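Local coordinates for aspartyl-tRNA synthetase 2 (Thermus thermophilus, PDB 1N9W) that attaches L-aspartate to both tRNA(Asp) and tRNA(Asn) in two steps, first activating it with ATP to Asp-AMP and then transferring it to the tRNA acceptor end, at the interface of chains A and B. Sequence-based numbering; all coordinates share one arbitrary frame. Chains: chain A/B, aspartyl-tRNA synthetase 2.

Contact 1: the interface of chains A and B. Residues chain A 188, 223, 383, 385; chain B 21, 58, 117.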
# COMPACT_ATOMS: atom_id res chain seq x y z
N GLY A 188 -14.70 -6.48 -12.34
CA GLY A 188 -14.99 -7.48 -13.37
C GLY A 188 -13.79 -8.38 -13.58
O GLY A 188 -13.90 -9.45 -14.19
N PHE A 223 -20.78 -8.89 -7.00
CA PHE A 223 -21.62 -10.02 -6.59
C PHE A 223 -22.24 -9.80 -5.21
O PHE A 223 -22.35 -10.73 -4.41
CB PHE A 223 -20.82 -11.33 -6.61
CG PHE A 223 -20.42 -11.76 -7.99
CD1 PHE A 223 -21.36 -12.23 -8.89
CD2 PHE A 223 -19.10 -11.63 -8.42
CE1 PHE A 223 -21.01 -12.57 -10.20
CE2 PHE A 223 -18.73 -11.96 -9.72
CZ PHE A 223 -19.69 -12.43 -10.61
N GLY A 383 -21.68 -7.53 -19.07
CA GLY A 383 -22.13 -8.17 -17.85
C GLY A 383 -21.45 -7.88 -16.53
O GLY A 383 -21.02 -8.79 -15.83
N PRO A 385 -21.29 -7.40 -12.80
CA PRO A 385 -22.21 -7.93 -11.80
C PRO A 385 -22.64 -6.82 -10.83
O PRO A 385 -22.06 -5.75 -10.80
CB PRO A 385 -21.35 -8.96 -11.09
CG PRO A 385 -20.02 -8.23 -11.02
CD PRO A 385 -19.89 -7.70 -12.45
N PHE B 21 -18.31 -15.49 -14.27
CA PHE B 21 -18.68 -15.02 -15.61
C PHE B 21 -18.60 -16.13 -16.63
O PHE B 21 -17.73 -16.99 -16.55
CB PHE B 21 -17.75 -13.90 -16.07
CG PHE B 21 -17.71 -12.71 -15.15
CD1 PHE B 21 -16.89 -12.71 -14.03
CD2 PHE B 21 -18.52 -11.61 -15.40
CE1 PHE B 21 -16.87 -11.62 -13.18
CE2 PHE B 21 -18.51 -10.52 -14.55
CZ PHE B 21 -17.69 -10.52 -13.43
N ALA B 58 -22.58 -12.22 -16.23
CA ALA B 58 -22.32 -12.59 -14.85
C ALA B 58 -23.38 -13.61 -14.48
O ALA B 58 -24.57 -13.40 -14.73
CB ALA B 58 -22.41 -11.37 -13.95
N ARG B 117 -9.89 -9.51 -18.03
CA ARG B 117 -10.57 -10.52 -17.23
C ARG B 117 -9.97 -11.90 -17.47
O ARG B 117 -10.11 -12.79 -16.64
CB ARG B 117 -12.07 -10.52 -17.55
CG ARG B 117 -12.81 -9.25 -17.17
CD ARG B 117 -14.28 -9.41 -17.50
NE ARG B 117 -15.09 -8.24 -17.25
CZ ARG B 117 -16.41 -8.20 -17.49
NH1 ARG B 117 -17.02 -9.27 -17.97
NH2 ARG B 117 -17.11 -7.10 -17.24
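B:Phe21 sets its ring among A:Phe223, A:Pro385 and two glycine carbonyls, a compact example of how one aromatic side chain can join domains of different subunits. It belongs to strand 15-28 of the OB-fold, the anticodon-binding module of this class II synthetase. From the backbone, CB acts as a stalk: with CG anti to the carbonyl carbon (chi1 -58°), it carries the ring towards chain A. Along one flank CD2 nears the carbonyl of A:Gly383, and the next atom, CE2, comes to 3.3 Å from A:Gly383 O, which sits at the edge of the ring and in its plane. This is a contact of a carbonyl oxygen with the polarised aromatic rim. At the ring's end, CZ rests 3.7 Å from A:Pro385 CD, the proline crossing the phenyl group at about a right angle. On the remaining flank CE1 approaches A:Phe223 CZ at 3.9 Å. The two rings pack edge to face, their planes turned 66° apart, with the CE2-CZ edge of A:Phe223 directed at a face of B:Phe21. A:Gly188 O lies on the opposite side of that ring, 3.8 Å from CE1.

Neighbours hold this arrangement in place. A:Pro385 CB covers a face of A:Phe223 off centre, and the same CB meets the methyl of B:Ala58, at the start of strand 58-67, at 3.9 Å. B:Arg117 runs past the carbonyl of A:Gly188, near the end of helix 180-190, with its extended chain alongside; CG lies 3.2 Å and NE 3.5 Å from A:Gly188 O. A guanidinium group near this helix end may be favoured electrostatically.

For the protein, the patch seats the anticodon-binding domain of one subunit against the catalytic domain of the other, and so may help fix how the tRNA-recognising module is oriented in the homodimer.

Contact 2: the interface of chains A and B. Residues chain A 148-149, 182, 185-186; chain B 116, 125, 412-413.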
# COMPACT_ATOMS: atom_id res chain seq x y z
N PHE A 148 -3.42 -1.11 -8.47
CA PHE A 148 -2.75 0.18 -8.61
C PHE A 148 -3.19 0.79 -9.93
O PHE A 148 -2.79 0.35 -11.00
CB PHE A 148 -1.24 -0.00 -8.56
CG PHE A 148 -0.78 -0.81 -7.38
CD1 PHE A 148 -0.80 -2.20 -7.43
CD2 PHE A 148 -0.38 -0.19 -6.20
CE1 PHE A 148 -0.43 -2.96 -6.33
CE2 PHE A 148 -0.00 -0.95 -5.08
CZ PHE A 148 -0.03 -2.32 -5.14
N THR A 149 -4.02 1.82 -9.83
CA THR A 149 -4.55 2.48 -11.02
C THR A 149 -3.90 3.83 -11.27
O THR A 149 -3.22 4.39 -10.41
CB THR A 149 -6.07 2.65 -10.91
OG1 THR A 149 -6.39 3.52 -9.83
CG2 THR A 149 -6.74 1.30 -10.68
N TYR A 182 -12.09 2.75 -13.19
CA TYR A 182 -10.98 1.82 -13.11
C TYR A 182 -11.26 0.76 -12.06
O TYR A 182 -11.09 -0.43 -12.32
CB TYR A 182 -9.67 2.55 -12.79
CG TYR A 182 -9.11 3.33 -13.95
CD1 TYR A 182 -8.99 2.75 -15.22
CD2 TYR A 182 -8.67 4.65 -13.79
CE1 TYR A 182 -8.43 3.45 -16.28
CE2 TYR A 182 -8.11 5.36 -14.85
CZ TYR A 182 -8.00 4.75 -16.10
OH TYR A 182 -7.43 5.43 -17.15
N ILE A 185 -13.99 -1.56 -13.34
CA ILE A 185 -13.44 -2.49 -14.31
C ILE A 185 -12.71 -3.65 -13.61
O ILE A 185 -12.89 -4.81 -13.95
CB ILE A 185 -12.46 -1.77 -15.25
CG1 ILE A 185 -13.23 -0.80 -16.15
CG2 ILE A 185 -11.69 -2.78 -16.09
CD1 ILE A 185 -12.36 -0.10 -17.20
N MET A 186 -11.88 -3.32 -12.63
CA MET A 186 -11.14 -4.36 -11.92
C MET A 186 -12.07 -5.32 -11.14
O MET A 186 -11.69 -6.46 -10.88
CB MET A 186 -10.11 -3.70 -11.01
CG MET A 186 -8.65 -3.88 -11.44
SD MET A 186 -8.25 -3.82 -13.19
CE MET A 186 -7.46 -5.34 -13.25
N LEU B 116 -8.81 -7.89 -19.85
CA LEU B 116 -8.04 -8.05 -18.62
C LEU B 116 -8.66 -9.11 -17.71
O LEU B 116 -8.03 -9.57 -16.76
CB LEU B 116 -7.95 -6.71 -17.90
CG LEU B 116 -6.84 -6.54 -16.86
CD1 LEU B 116 -5.57 -7.32 -17.25
CD2 LEU B 116 -6.56 -5.06 -16.76
N LEU B 125 -0.92 -9.21 -12.47
CA LEU B 125 -1.34 -8.21 -11.49
C LEU B 125 -1.56 -8.87 -10.12
O LEU B 125 -1.30 -8.27 -9.08
CB LEU B 125 -2.62 -7.49 -11.96
CG LEU B 125 -2.53 -6.70 -13.28
CD1 LEU B 125 -3.88 -6.05 -13.60
CD2 LEU B 125 -1.46 -5.62 -13.16
N ALA B 412 -2.08 -2.53 -14.89
CA ALA B 412 -3.51 -2.69 -15.14
C ALA B 412 -3.97 -1.87 -16.34
O ALA B 412 -4.57 -2.40 -17.28
CB ALA B 412 -4.31 -2.29 -13.90
N PHE B 413 -3.69 -0.58 -16.30
CA PHE B 413 -4.09 0.30 -17.40
C PHE B 413 -2.91 1.15 -17.87
O PHE B 413 -2.77 2.32 -17.48
CB PHE B 413 -5.23 1.22 -16.95
CG PHE B 413 -6.34 0.51 -16.21
CD1 PHE B 413 -6.30 0.40 -14.82
CD2 PHE B 413 -7.42 -0.04 -16.90
CE1 PHE B 413 -7.33 -0.23 -14.13
CE2 PHE B 413 -8.44 -0.68 -16.21
CZ PHE B 413 -8.40 -0.77 -14.83
O HOH W 1 -1.55 -2.01 -12.02
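B:Phe413 pushes its ring between A:Tyr182 and A:Met186, two side chains of helix 180-190, and shows how a dimer can be secured by inserting an aromatic group into the partner's catalytic domain. Aromatic contact comes first. A:Tyr182 leans over one face with its CD1-CE1 side lowest, the two planes turned about 44° apart; CD1 stands 3.3 Å above the plane of the B:Phe413 ring, over its centre, while the two side chains pass in opposite directions. The tyrosine falls within a segment predicted to bind aspartate, so the partner may indirectly support the substrate pocket.

Aliphatic groups and sulfur complete the enclosure. The methyl CG2 of A:Ile185 meets the ring in its plane, 3.9 Å from B:Phe413 CE2, and A:Thr149 turns its methyl rather than its hydroxyl to CE1. On the side of the ring away from the tyrosine, A:Met186 SD reaches the rim at B:Phe413 CZ, 3.5 Å away. The methionine chain bends at chi2 and chi3, and the second bend (chi3 -125°) turns its methyl off the phenyl group towards chain B leucines: CE lies 3.6 Å from B:Leu116 CD2 and 3.7 Å from B:Leu125 CD1. B:Leu125 belongs to helix 119-141, the long helix of class II motif 1, whose conserved role is in dimerisation.

Polar contact runs through solvent. Beside the apolar cluster, one water links the backbones of the two chains: it lies 2.9 Å from the carbonyl O of A:Phe148 and accepts a hydrogen bond from the amide N of B:Ala412 at 3.0 Å, with an angle of 154° at the hydrogen.

About 15 Å separates the C-alpha centres of contact 1 and contact 2, and helix 180-190 of chain A serves both, giving its later part to contact 1 and its earlier turns to contact 2. Chain B is continuous across them too, since the consecutive residues B:Leu116 and B:Arg117 are divided between the two. One helix of the catalytic domain thus meets the partner's OB-fold region and its catalytic core, which may couple domain placement to dimerisation. The two-fold symmetry repeats both contacts with the chains exchanged, so each subunit both supplies and receives these supports.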